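Local coordinates for protein lantibiotic dehydratase (Microbispora corallina, PDB 5EHK) that probably dehydrates serine and threonine residues of the NAI-107 precursor peptide with the help of glutamyl-tRNA, as a tRNA-dependent class I lantibiotic dehydratase, at residues V237-G242 / Q255-R260; G251-S256 / G270-M275; R383-R388 / F520-A525; E474-I479 / A761-G766; E952-S957 / R1094-L1099. All coordinates share one frame; numbering follows the deposited sequence.

Interaction 1: residues V237-G242 / Q255-R260; sequences VAEILG and QSVAQR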
# COMPACT_ATOMS: atom_id res chain seq x y z
N VAL A 237 14.96 -23.90 37.56
CA VAL A 237 14.48 -23.88 36.18
C VAL A 237 15.58 -23.51 35.19
O VAL A 237 15.73 -24.18 34.16
CB VAL A 237 13.25 -22.92 36.04
CG1 VAL A 237 13.02 -22.51 34.59
CG2 VAL A 237 12.00 -23.53 36.65
N ALA A 238 16.37 -22.47 35.49
CA ALA A 238 17.43 -22.04 34.58
C ALA A 238 18.58 -23.05 34.46
O ALA A 238 19.12 -23.26 33.36
CB ALA A 238 17.96 -20.69 34.98
N GLU A 239 18.93 -23.67 35.59
CA GLU A 239 19.97 -24.70 35.64
C GLU A 239 19.58 -25.93 34.82
O GLU A 239 20.41 -26.56 34.16
CB GLU A 239 20.25 -25.12 37.08
CG GLU A 239 21.43 -26.07 37.24
CD GLU A 239 22.76 -25.35 37.18
OE1 GLU A 239 22.78 -24.11 37.31
OE2 GLU A 239 23.80 -26.02 36.96
N ILE A 240 18.29 -26.27 34.89
CA ILE A 240 17.77 -27.42 34.18
C ILE A 240 17.94 -27.16 32.69
O ILE A 240 18.55 -27.96 31.96
CB ILE A 240 16.29 -27.66 34.53
CG1 ILE A 240 16.18 -28.27 35.94
CG2 ILE A 240 15.65 -28.58 33.51
CD1 ILE A 240 14.78 -28.48 36.43
N LEU A 241 17.41 -26.02 32.26
CA LEU A 241 17.45 -25.65 30.85
C LEU A 241 18.88 -25.58 30.28
O LEU A 241 19.12 -26.00 29.17
CB LEU A 241 16.71 -24.34 30.61
CG LEU A 241 15.20 -24.42 30.83
CD1 LEU A 241 14.52 -23.07 30.55
CD2 LEU A 241 14.58 -25.54 30.01
N GLY A 242 19.83 -25.08 31.06
CA GLY A 242 21.19 -24.98 30.58
C GLY A 242 21.88 -26.32 30.45
O GLY A 242 22.64 -26.56 29.52
N GLN A 255 19.50 -35.77 39.06
CA GLN A 255 20.37 -36.00 40.22
C GLN A 255 21.36 -34.86 40.44
O GLN A 255 21.59 -34.44 41.58
CB GLN A 255 21.10 -37.34 40.12
CG GLN A 255 20.50 -38.45 40.99
CD GLN A 255 20.74 -39.84 40.42
OE1 GLN A 255 21.63 -40.04 39.58
NE2 GLN A 255 19.94 -40.81 40.85
N SER A 256 21.95 -34.36 39.36
CA SER A 256 22.89 -33.25 39.48
C SER A 256 22.22 -31.99 40.03
O SER A 256 22.76 -31.34 40.93
CB SER A 256 23.56 -32.99 38.15
OG SER A 256 24.38 -34.09 37.83
N VAL A 257 21.03 -31.67 39.51
CA VAL A 257 20.27 -30.50 39.96
C VAL A 257 19.88 -30.61 41.44
O VAL A 257 19.88 -29.63 42.17
CB VAL A 257 19.01 -30.24 39.08
CG1 VAL A 257 18.19 -29.07 39.62
CG2 VAL A 257 19.41 -29.97 37.63
N ALA A 258 19.56 -31.82 41.86
CA ALA A 258 19.25 -32.09 43.26
C ALA A 258 20.45 -31.80 44.17
O ALA A 258 20.29 -31.29 45.27
CB ALA A 258 18.81 -33.52 43.43
N GLN A 259 21.64 -32.17 43.71
CA GLN A 259 22.86 -31.92 44.47
C GLN A 259 23.13 -30.42 44.60
O GLN A 259 23.03 -29.86 45.70
CB GLN A 259 24.06 -32.61 43.81
CG GLN A 259 24.10 -34.11 44.02
CD GLN A 259 25.37 -34.72 43.47
OE1 GLN A 259 26.02 -34.15 42.59
NE2 GLN A 259 25.74 -35.89 43.99
N ARG A 260 23.46 -29.80 43.47
CA ARG A 260 23.75 -28.36 43.36
C ARG A 260 22.81 -27.49 44.19
O ARG A 260 23.25 -26.55 44.85
CB ARG A 260 23.72 -27.93 41.88
CG ARG A 260 23.43 -26.44 41.64
CD ARG A 260 24.70 -25.60 41.61
NE ARG A 260 24.41 -24.17 41.53
CZ ARG A 260 24.01 -23.44 42.57
NH1 ARG A 260 23.86 -24.00 43.76
NH2 ARG A 260 23.76 -22.14 42.43

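Interaction 2: residues G251-S256 / G270-M275; sequences GRLAQS and GLLADM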
# COMPACT_ATOMS: atom_id res chain seq x y z
N GLY A 251 17.60 -38.83 34.04
CA GLY A 251 17.94 -39.27 35.38
C GLY A 251 19.20 -38.61 35.90
O GLY A 251 19.16 -37.97 36.94
N ARG A 252 20.31 -38.73 35.15
CA ARG A 252 21.56 -38.08 35.53
C ARG A 252 21.36 -36.57 35.70
O ARG A 252 21.98 -35.94 36.56
CB ARG A 252 22.65 -38.35 34.47
CG ARG A 252 22.97 -39.83 34.26
CD ARG A 252 23.96 -40.11 33.13
NE ARG A 252 24.35 -41.53 33.11
CZ ARG A 252 25.36 -42.04 32.41
NH1 ARG A 252 26.10 -41.26 31.63
NH2 ARG A 252 25.63 -43.34 32.47
N LEU A 253 20.48 -36.00 34.88
CA LEU A 253 20.17 -34.58 34.97
C LEU A 253 19.49 -34.25 36.29
O LEU A 253 19.88 -33.30 36.98
CB LEU A 253 19.28 -34.14 33.80
CG LEU A 253 18.81 -32.68 33.86
CD1 LEU A 253 19.92 -31.77 33.48
CD2 LEU A 253 17.61 -32.44 32.95
N ALA A 254 18.46 -35.02 36.63
CA ALA A 254 17.66 -34.77 37.83
C ALA A 254 18.48 -34.91 39.11
O ALA A 254 18.19 -34.26 40.12
CB ALA A 254 16.44 -35.67 37.87
N GLN A 255 19.50 -35.77 39.06
CA GLN A 255 20.37 -36.00 40.22
C GLN A 255 21.36 -34.86 40.44
O GLN A 255 21.59 -34.44 41.58
CB GLN A 255 21.10 -37.34 40.12
CG GLN A 255 20.50 -38.45 40.99
CD GLN A 255 20.74 -39.84 40.42
OE1 GLN A 255 21.63 -40.04 39.58
NE2 GLN A 255 19.94 -40.81 40.85
N SER A 256 21.95 -34.36 39.36
CA SER A 256 22.89 -33.25 39.48
C SER A 256 22.22 -31.99 40.03
O SER A 256 22.76 -31.34 40.93
CB SER A 256 23.56 -32.99 38.15
OG SER A 256 24.38 -34.09 37.83
N GLY A 270 10.01 -34.36 39.34
CA GLY A 270 8.66 -33.86 39.10
C GLY A 270 8.68 -32.49 38.43
O GLY A 270 7.71 -32.07 37.78
N LEU A 271 9.80 -31.79 38.59
CA LEU A 271 10.01 -30.52 37.92
C LEU A 271 10.31 -30.76 36.44
O LEU A 271 9.70 -30.14 35.57
CB LEU A 271 11.15 -29.74 38.58
CG LEU A 271 11.21 -28.27 38.16
CD1 LEU A 271 9.80 -27.71 38.01
CD2 LEU A 271 12.01 -27.46 39.16
N LEU A 272 11.23 -31.69 36.16
CA LEU A 272 11.49 -32.11 34.79
C LEU A 272 10.19 -32.55 34.08
O LEU A 272 10.03 -32.33 32.88
CB LEU A 272 12.50 -33.25 34.75
CG LEU A 272 13.92 -32.99 35.26
CD1 LEU A 272 14.83 -34.14 34.87
CD2 LEU A 272 14.48 -31.69 34.73
N ALA A 273 9.29 -33.15 34.85
CA ALA A 273 8.02 -33.67 34.34
C ALA A 273 7.03 -32.55 34.00
O ALA A 273 6.35 -32.61 32.98
CB ALA A 273 7.41 -34.62 35.33
N ASP A 274 6.90 -31.58 34.89
CA ASP A 274 6.09 -30.38 34.63
C ASP A 274 6.62 -29.62 33.41
O ASP A 274 5.85 -29.09 32.61
CB ASP A 274 6.16 -29.44 35.82
CG ASP A 274 5.29 -29.89 36.95
OD1 ASP A 274 4.35 -30.66 36.67
OD2 ASP A 274 5.57 -29.48 38.10
N MET A 275 7.95 -29.58 33.28
CA MET A 275 8.59 -28.87 32.18
C MET A 275 8.35 -29.58 30.86
O MET A 275 8.05 -28.94 29.85
CB MET A 275 10.09 -28.71 32.43
CG MET A 275 10.43 -27.69 33.50
SD MET A 275 12.22 -27.59 33.72
CE MET A 275 12.42 -25.82 33.80

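Interaction 3: residues R383-R388 / F520-A525; sequences RTEIER and FRVVLA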
# COMPACT_ATOMS: atom_id res chain seq x y z
N ARG A 383 12.96 -36.74 -21.09
CA ARG A 383 13.83 -36.06 -20.13
C ARG A 383 14.35 -34.72 -20.67
O ARG A 383 14.47 -33.75 -19.93
CB ARG A 383 15.02 -36.95 -19.79
CG ARG A 383 15.95 -36.38 -18.72
CD ARG A 383 17.36 -36.92 -18.91
NE ARG A 383 18.01 -37.28 -17.65
CZ ARG A 383 18.44 -38.49 -17.35
NH1 ARG A 383 18.30 -39.50 -18.20
NH2 ARG A 383 19.03 -38.71 -16.18
N THR A 384 14.62 -34.65 -21.96
CA THR A 384 15.08 -33.42 -22.57
C THR A 384 13.97 -32.38 -22.72
O THR A 384 14.23 -31.17 -22.67
CB THR A 384 15.81 -33.71 -23.90
OG1 THR A 384 17.07 -34.28 -23.58
CG2 THR A 384 16.03 -32.43 -24.74
N GLU A 385 12.74 -32.85 -22.93
CA GLU A 385 11.60 -31.94 -23.07
C GLU A 385 11.42 -31.23 -21.74
O GLU A 385 11.45 -30.01 -21.66
CB GLU A 385 10.33 -32.70 -23.47
CG GLU A 385 9.13 -31.83 -23.87
CD GLU A 385 9.39 -30.84 -25.03
OE1 GLU A 385 9.78 -31.27 -26.14
OE2 GLU A 385 9.17 -29.63 -24.84
N ILE A 386 11.30 -32.03 -20.69
CA ILE A 386 11.13 -31.51 -19.36
C ILE A 386 12.26 -30.58 -18.96
O ILE A 386 12.01 -29.52 -18.42
CB ILE A 386 11.01 -32.66 -18.37
CG1 ILE A 386 9.80 -33.52 -18.74
CG2 ILE A 386 10.92 -32.12 -16.93
CD1 ILE A 386 9.62 -34.70 -17.87
N GLU A 387 13.49 -30.92 -19.29
CA GLU A 387 14.58 -30.01 -18.97
C GLU A 387 14.47 -28.68 -19.69
O GLU A 387 14.86 -27.64 -19.14
CB GLU A 387 15.93 -30.64 -19.27
CG GLU A 387 16.20 -31.85 -18.41
CD GLU A 387 17.49 -32.54 -18.76
OE1 GLU A 387 18.14 -32.12 -19.74
OE2 GLU A 387 17.84 -33.52 -18.08
N ARG A 388 13.96 -28.69 -20.92
CA ARG A 388 13.86 -27.46 -21.71
C ARG A 388 12.68 -26.62 -21.19
O ARG A 388 12.68 -25.39 -21.26
CB ARG A 388 13.68 -27.79 -23.20
CG ARG A 388 14.98 -28.13 -23.95
CD ARG A 388 14.84 -28.07 -25.49
NE ARG A 388 15.11 -26.73 -26.03
CZ ARG A 388 15.54 -26.47 -27.26
NH1 ARG A 388 15.75 -27.46 -28.13
NH2 ARG A 388 15.76 -25.22 -27.63
N PHE A 520 4.41 -37.13 -28.48
CA PHE A 520 3.92 -37.07 -27.11
C PHE A 520 3.77 -35.63 -26.67
O PHE A 520 4.25 -34.70 -27.33
CB PHE A 520 4.86 -37.79 -26.14
CG PHE A 520 6.17 -37.09 -25.94
CD1 PHE A 520 6.34 -36.21 -24.89
CD2 PHE A 520 7.21 -37.29 -26.82
CE1 PHE A 520 7.53 -35.55 -24.72
CE2 PHE A 520 8.41 -36.64 -26.64
CZ PHE A 520 8.57 -35.77 -25.60
N ARG A 521 3.08 -35.44 -25.56
CA ARG A 521 2.97 -34.14 -24.94
C ARG A 521 3.41 -34.26 -23.49
O ARG A 521 3.10 -35.25 -22.83
CB ARG A 521 1.52 -33.65 -25.03
CG ARG A 521 1.32 -32.45 -25.96
CD ARG A 521 1.82 -32.74 -27.34
NE ARG A 521 1.31 -31.82 -28.34
CZ ARG A 521 1.67 -31.86 -29.62
NH1 ARG A 521 2.53 -32.77 -30.04
NH2 ARG A 521 1.16 -30.99 -30.49
N VAL A 522 4.15 -33.28 -23.00
CA VAL A 522 4.35 -33.16 -21.54
C VAL A 522 3.45 -32.05 -20.97
O VAL A 522 3.53 -30.89 -21.41
CB VAL A 522 5.79 -32.81 -21.17
CG1 VAL A 522 5.92 -32.72 -19.64
CG2 VAL A 522 6.73 -33.83 -21.73
N VAL A 523 2.60 -32.39 -20.03
CA VAL A 523 1.68 -31.40 -19.48
C VAL A 523 2.04 -31.10 -18.01
O VAL A 523 2.00 -32.00 -17.16
CB VAL A 523 0.23 -31.89 -19.60
CG1 VAL A 523 -0.75 -30.90 -18.96
CG2 VAL A 523 -0.11 -32.10 -21.05
N LEU A 524 2.44 -29.86 -17.72
CA LEU A 524 2.79 -29.49 -16.34
C LEU A 524 1.55 -29.63 -15.48
O LEU A 524 0.52 -29.04 -15.77
CB LEU A 524 3.31 -28.06 -16.26
CG LEU A 524 4.81 -27.86 -16.45
CD1 LEU A 524 5.40 -28.82 -17.48
CD2 LEU A 524 5.07 -26.43 -16.89
N ALA A 525 1.65 -30.42 -14.42
CA ALA A 525 0.49 -30.81 -13.64
C ALA A 525 0.02 -29.67 -12.76
O ALA A 525 0.82 -28.81 -12.40
CB ALA A 525 0.80 -32.04 -12.82

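Interaction 4: residues E474-I479 / A761-G766; sequences EREIVI and AQQVAG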
# COMPACT_ATOMS: atom_id res chain seq x y z
N GLU A 474 -9.02 -21.45 -31.52
CA GLU A 474 -8.08 -22.47 -31.04
C GLU A 474 -8.00 -22.57 -29.50
O GLU A 474 -7.99 -21.57 -28.80
CB GLU A 474 -6.69 -22.14 -31.55
CG GLU A 474 -6.53 -22.16 -33.06
CD GLU A 474 -5.25 -21.47 -33.52
OE1 GLU A 474 -4.74 -20.60 -32.77
OE2 GLU A 474 -4.72 -21.80 -34.61
N ARG A 475 -7.92 -23.80 -28.99
CA ARG A 475 -7.87 -24.01 -27.55
C ARG A 475 -6.44 -24.00 -27.02
O ARG A 475 -6.23 -24.08 -25.81
CB ARG A 475 -8.44 -25.38 -27.21
CG ARG A 475 -9.87 -25.52 -27.51
CD ARG A 475 -10.22 -26.99 -27.59
NE ARG A 475 -11.66 -27.20 -27.46
CZ ARG A 475 -12.23 -28.40 -27.49
NH1 ARG A 475 -11.50 -29.49 -27.64
NH2 ARG A 475 -13.54 -28.50 -27.35
N GLU A 476 -5.46 -23.93 -27.92
CA GLU A 476 -4.07 -23.91 -27.50
C GLU A 476 -3.38 -22.91 -28.40
O GLU A 476 -3.72 -22.78 -29.57
CB GLU A 476 -3.44 -25.30 -27.62
CG GLU A 476 -4.04 -26.35 -26.67
CD GLU A 476 -3.25 -27.67 -26.59
OE1 GLU A 476 -2.15 -27.76 -27.21
OE2 GLU A 476 -3.73 -28.62 -25.91
N ILE A 477 -2.41 -22.20 -27.85
CA ILE A 477 -1.62 -21.26 -28.60
C ILE A 477 -0.20 -21.78 -28.47
O ILE A 477 0.11 -22.45 -27.49
CB ILE A 477 -1.82 -19.80 -28.06
CG1 ILE A 477 -1.29 -18.76 -29.05
CG2 ILE A 477 -1.17 -19.59 -26.69
CD1 ILE A 477 -2.27 -18.38 -30.17
N VAL A 478 0.66 -21.55 -29.47
CA VAL A 478 2.01 -22.10 -29.45
C VAL A 478 3.05 -21.01 -29.36
O VAL A 478 3.08 -20.11 -30.19
CB VAL A 478 2.31 -22.94 -30.72
CG1 VAL A 478 3.80 -23.30 -30.78
CG2 VAL A 478 1.43 -24.19 -30.76
N ILE A 479 3.92 -21.09 -28.36
CA ILE A 479 4.94 -20.07 -28.15
C ILE A 479 6.32 -20.59 -28.50
O ILE A 479 6.65 -21.75 -28.28
CB ILE A 479 4.91 -19.51 -26.70
CG1 ILE A 479 5.33 -20.58 -25.68
CG2 ILE A 479 3.51 -19.01 -26.35
CD1 ILE A 479 5.43 -20.07 -24.24
N ALA A 761 -12.56 -25.46 -15.10
CA ALA A 761 -12.54 -26.68 -15.90
C ALA A 761 -11.29 -26.73 -16.76
O ALA A 761 -11.04 -25.80 -17.54
CB ALA A 761 -13.77 -26.76 -16.75
N GLN A 762 -10.52 -27.80 -16.63
CA GLN A 762 -9.37 -27.99 -17.50
C GLN A 762 -9.62 -29.07 -18.55
O GLN A 762 -10.26 -30.11 -18.29
CB GLN A 762 -8.13 -28.36 -16.68
CG GLN A 762 -7.26 -27.19 -16.27
CD GLN A 762 -6.09 -27.63 -15.38
OE1 GLN A 762 -5.62 -28.77 -15.46
NE2 GLN A 762 -5.65 -26.72 -14.51
N GLN A 763 -9.13 -28.81 -19.76
CA GLN A 763 -9.09 -29.83 -20.77
C GLN A 763 -8.09 -30.90 -20.32
O GLN A 763 -6.96 -30.57 -19.94
CB GLN A 763 -8.69 -29.26 -22.12
CG GLN A 763 -8.73 -30.31 -23.23
CD GLN A 763 -8.60 -29.72 -24.62
OE1 GLN A 763 -7.83 -28.78 -24.85
NE2 GLN A 763 -9.34 -30.30 -25.57
N VAL A 764 -8.55 -32.15 -20.34
CA VAL A 764 -7.74 -33.31 -19.98
C VAL A 764 -6.52 -33.49 -20.88
O VAL A 764 -6.61 -33.32 -22.10
CB VAL A 764 -8.60 -34.57 -20.04
CG1 VAL A 764 -7.79 -35.79 -19.65
CG2 VAL A 764 -9.80 -34.41 -19.15
N ALA A 765 -5.40 -33.86 -20.28
CA ALA A 765 -4.16 -34.01 -21.02
C ALA A 765 -4.33 -35.08 -22.09
O ALA A 765 -4.68 -36.22 -21.79
CB ALA A 765 -3.03 -34.41 -20.05
N GLY A 766 -4.10 -34.70 -23.35
CA GLY A 766 -4.17 -35.66 -24.43
C GLY A 766 -5.47 -35.62 -25.22
O GLY A 766 -5.54 -36.12 -26.33

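Interaction 5: residues E952-S957 / R1094-L1099; sequences EVTAIS and RSVLGL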
# COMPACT_ATOMS: atom_id res chain seq x y z
N GLU A 952 24.87 25.48 -3.54
CA GLU A 952 26.22 25.98 -3.65
C GLU A 952 26.95 25.91 -2.32
O GLU A 952 28.01 25.30 -2.23
CB GLU A 952 26.23 27.41 -4.22
CG GLU A 952 26.17 27.43 -5.75
CD GLU A 952 25.77 28.78 -6.31
OE1 GLU A 952 25.01 29.51 -5.62
OE2 GLU A 952 26.23 29.12 -7.42
N VAL A 953 26.38 26.49 -1.27
CA VAL A 953 27.06 26.51 0.02
C VAL A 953 27.24 25.08 0.53
O VAL A 953 28.22 24.80 1.22
CB VAL A 953 26.35 27.41 1.06
CG1 VAL A 953 26.03 28.77 0.44
CG2 VAL A 953 25.09 26.75 1.57
N THR A 954 26.33 24.17 0.15
CA THR A 954 26.46 22.77 0.53
C THR A 954 27.61 22.09 -0.21
O THR A 954 28.38 21.33 0.39
CB THR A 954 25.14 21.98 0.38
OG1 THR A 954 24.14 22.61 1.19
CG2 THR A 954 25.30 20.53 0.86
N ALA A 955 27.71 22.35 -1.51
CA ALA A 955 28.85 21.88 -2.30
C ALA A 955 30.14 22.43 -1.70
O ALA A 955 31.10 21.69 -1.46
CB ALA A 955 28.71 22.35 -3.74
N ILE A 956 30.15 23.72 -1.41
CA ILE A 956 31.27 24.35 -0.75
C ILE A 956 31.55 23.64 0.56
O ILE A 956 32.70 23.33 0.86
CB ILE A 956 30.99 25.83 -0.49
CG1 ILE A 956 30.82 26.57 -1.81
CG2 ILE A 956 32.08 26.47 0.34
CD1 ILE A 956 30.35 28.00 -1.63
N SER A 957 30.51 23.33 1.32
CA SER A 957 30.68 22.67 2.61
C SER A 957 31.22 21.24 2.46
O SER A 957 32.10 20.83 3.21
CB SER A 957 29.39 22.69 3.42
OG SER A 957 29.62 22.43 4.79
N ARG A 1094 22.85 13.54 -4.03
CA ARG A 1094 23.72 13.04 -5.09
C ARG A 1094 24.10 14.12 -6.10
O ARG A 1094 25.23 14.14 -6.58
CB ARG A 1094 23.10 11.84 -5.80
CG ARG A 1094 23.72 10.54 -5.40
CD ARG A 1094 22.66 9.48 -5.15
NE ARG A 1094 21.57 9.61 -6.10
CZ ARG A 1094 20.34 9.15 -5.88
NH1 ARG A 1094 20.07 8.53 -4.74
NH2 ARG A 1094 19.40 9.31 -6.80
N SER A 1095 23.16 15.01 -6.43
CA SER A 1095 23.48 16.12 -7.31
C SER A 1095 24.52 17.02 -6.64
O SER A 1095 25.61 17.21 -7.17
CB SER A 1095 22.24 16.94 -7.65
OG SER A 1095 21.25 16.10 -8.22
N VAL A 1096 24.18 17.53 -5.46
CA VAL A 1096 25.04 18.48 -4.78
C VAL A 1096 26.42 17.89 -4.54
O VAL A 1096 27.42 18.60 -4.67
CB VAL A 1096 24.43 18.97 -3.44
CG1 VAL A 1096 25.36 19.97 -2.78
CG2 VAL A 1096 23.08 19.61 -3.68
N LEU A 1097 26.49 16.59 -4.23
CA LEU A 1097 27.82 15.99 -4.05
C LEU A 1097 28.53 15.85 -5.39
O LEU A 1097 29.75 15.97 -5.46
CB LEU A 1097 27.78 14.65 -3.30
CG LEU A 1097 27.68 14.69 -1.77
CD1 LEU A 1097 27.78 13.29 -1.20
CD2 LEU A 1097 28.71 15.58 -1.13
N GLY A 1098 27.76 15.59 -6.44
CA GLY A 1098 28.29 15.51 -7.79
C GLY A 1098 29.01 16.78 -8.18
O GLY A 1098 30.18 16.74 -8.56
N LEU A 1099 28.30 17.90 -8.10
CA LEU A 1099 28.86 19.22 -8.38
C LEU A 1099 30.25 19.37 -7.78
O LEU A 1099 31.18 19.78 -8.46
CB LEU A 1099 27.96 20.34 -7.85
CG LEU A 1099 26.76 20.88 -8.64
CD1 LEU A 1099 25.53 20.02 -8.51
CD2 LEU A 1099 26.47 22.27 -8.15

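Interaction 1: residues V237-G242 / Q255-R260
The Ile240–Val257 pair joins the first two helices of a compact three-helix unit, formed by helices 235-243, 250-260 and 267-278 and followed by strand 281-283. With the short strands before it, this order is consistent with the winged-helix RiPP recognition element that related LanB dehydratases use to hold the leader peptide, although nothing in the local geometry shows a bound peptide. Ile240 and Val257 also mark the closest backbone approach, with 7.0 Å from Ile240 CA to Val257 CA, a spacing that lets branched side chains meet between the helices.

The central touch is made by a methylene and a methyl, Ile240 CG1 lying 4.0 Å from Val257 CG2. With CG1 anti to the carbonyl carbon and beside the backbone N (chi1 -74°), this branch of Ile240 is the one that meets Val257, and the two side chains cross at about a right angle. Glu239, one residue earlier, adds its aliphatic stem: Glu239 CG stands 4.4 Å from the same Val257 CG2, which is therefore approached by two consecutive residues. At the more exposed side of the contact, the carboxylate of Glu239 is near Arg260, but Glu239 OE1 is 4.5 Å from Arg260 NE, too far for a salt bridge. Arg260 also touches a crystal neighbour, so its pose may be partly lattice-dependent. Ile240 also packs on Leu271, Leu272 and Met275 of helix 267-278.

No hydrogen bond links the segments. Cohesion at this interface thus rests on buried hydrocarbon, and the outer charge pair can contribute at most a loose electrostatic attraction.

Interaction 2: residues G251-S256 / G270-M275
Leu272 reaches across to Leu253 and Ala254 with both branches of its forked end, and all three residues are buried. The two leucines cross obliquely. Leu253 CD2 sits over the fork, 3.7 Å from Leu272 CD2 and 3.8 Å from Leu272 CD1, nearly equidistant from the two methyls. Leu272 CD1 has a second neighbour, the methyl of Ala254, which follows Leu253, with 3.7 Å between Leu272 CD1 and Ala254 CB.

The torsions account for this meeting. Leu253 carries CG opposite its backbone N (chi1 176°), whereas Leu272 holds CG beside the backbone N and opposite the carbonyl carbon (chi1 -63°), which places its two methyls against Leu253 and Ala254. The small side chain of Ala254 fits with the modest backbone separation, 7.4 Å from Ala254 CA to Leu272 CA. No hydrogen bond crosses the contact, and the 127 Å² buried between the segments is due mainly to the three residues named.

Around this core, Leu253 also packs on Ala243 of helix 235-243, and Ala254 on Val268 and Thr269 near the start of helix 267-278. Leu272 also packs on Leu281 of strand 281-283, whose backbone is hydrogen-bonded to that of Met275, binding the third helix to the strand that follows it.

Interaction 3: residues R383-R388 / F520-A525
Glu385 lays its CB and CG against Val522 and the far end of the Phe520 ring. Its closest touch is Glu385 CG to Val522 CG2 at 3.8 Å, where the two side chains slide past each other in opposite directions. Glu385 CB meets the ring at its edge, near the ring plane, 4.1 Å from Phe520 CZ. Val522 CG2, from the same segment as the ring, also lies at the ring edge, in plane, near Phe520 CE1.

The acid is bent: CG is opposite the backbone N (chi1 -170°), and the chain then turns at chi2 (57°). The carboxylate and ring planes are 67° apart. Its polar end is engaged elsewhere, as Glu385 OE2 is hydrogen-bonded to Thr685 OG1 and Arg684 N. A purely apolar touch completes the set, with Ile386 CG1 4.1 Å from Val522 CG1 and the side chains crossing at about a right angle.

Helix 380-395 is thereby seated on strand 521-524, whose Val522 is bonded through its backbone to Arg684 and Leu686. Glu385 acts in two ways: its methylenes serve as hydrocarbon packing, while its buried carboxylate oxygen, gripped by two bonds from outside the segments, also links the helix to the adjoining strand region.

Interaction 4: residues E474-I479 / A761-G766
Arg475 and Gln763 approach through their side chains while the backbones stay apart: Arg475 CA to Gln763 CA, the nearest such pair, measures 9.0 Å, too wide for direct strand pairing. Arg475, with phi and psi of -89° and -6°, lies just before strand 476-479, and segment 761-766 lies on strand 760-763.

Both side chains are extended and cross at about a right angle, the guanidinium and amide planes lying 86° apart. Arg475 NH1 comes to 3.1 Å from Gln763 NE2, yet both are donors and no hydrogen bond joins them. A shared acceptor probably accounts for their closeness: Glu768 OE1 makes a salt bridge with Arg475 NH1 and a hydrogen bond with Gln763 NE2. Nearer the backbone, Arg475 CD lies 4.1 Å from Gln763 OE1, so the arginine stem also borders the amide. The guanidinium is held at a second point, where Arg475 NH2 bonds to Asn722 O.

The two strands pair with different neighbours. Strand 476-479 runs parallel to 676-682, and strand 760-763 is antiparallel to both 685-693 and 726-730. Glu476 rests on Leu686, and Gln763 on Pro690 and Trp692, which places both segments against strand 685-693.

Interaction 5: residues E952-S957 / R1094-L1099
Apolar packing comes first: Val1096 places its CG1 methyl against Thr954 and Ala955. This methyl lies 3.7 Å from Thr954 CG2 and 3.8 Å from Thr954 CB, the two side chains crossing at about a right angle. Ala955 adds its own methyl, with Ala955 CB 4.2 Å from Val1096 CG1. Val1096 holds CG1 opposite its backbone N (chi1 -179°), the setting that directs this branch toward the other helix. Trp1017 of helix 1014-1020 touches both Glu952 and Leu1099.

Side chain also meets backbone. Val1096 CG1 is 3.6 Å from Ala955 N, and in return Ala955 CB lies 4.1 Å from Val1096 O. Such mutual access goes with a close helix approach, 5.7 Å from Ala955 CA to Val1096 CA, and the small side chain of Ala955 is compatible with it. The helices concerned, 950-965 and 1090-1109, belong to the largely helical C-terminal region, which in related LanB enzymes eliminates glutamate from the modified peptide. Nothing here marks this contact as part of that site.

Polar bonds run within or beside the helices, none across. With chi1 -58°, Thr954 CG2 is anti to the backbone N and meets Val1096, while Thr954 OG1 is hydrogen-bonded to Leu950 O, one turn back.

Overall arrangement
The five contacts form two pairs and one separate contact. Interactions 1 and 2 share helix 250-260, with centres 8 Å apart, and close a triangle of helices: Ile240 CG2 lies 3.5 Å from Leu272 CD2, and Val237 CG1 3.5 Å from Met275 CE. Interactions 3 and 4, centres 15 Å apart, alternate along the chain and meet where Val523 CG2 is 3.9 Å from Ala765 CB. The two pairs are well separated, about 60 Å between the centres of interactions 1 and 3. Interaction 5, in the C-terminal family region, is remote from all, its nearest atoms about 37 Å from those of interaction 4.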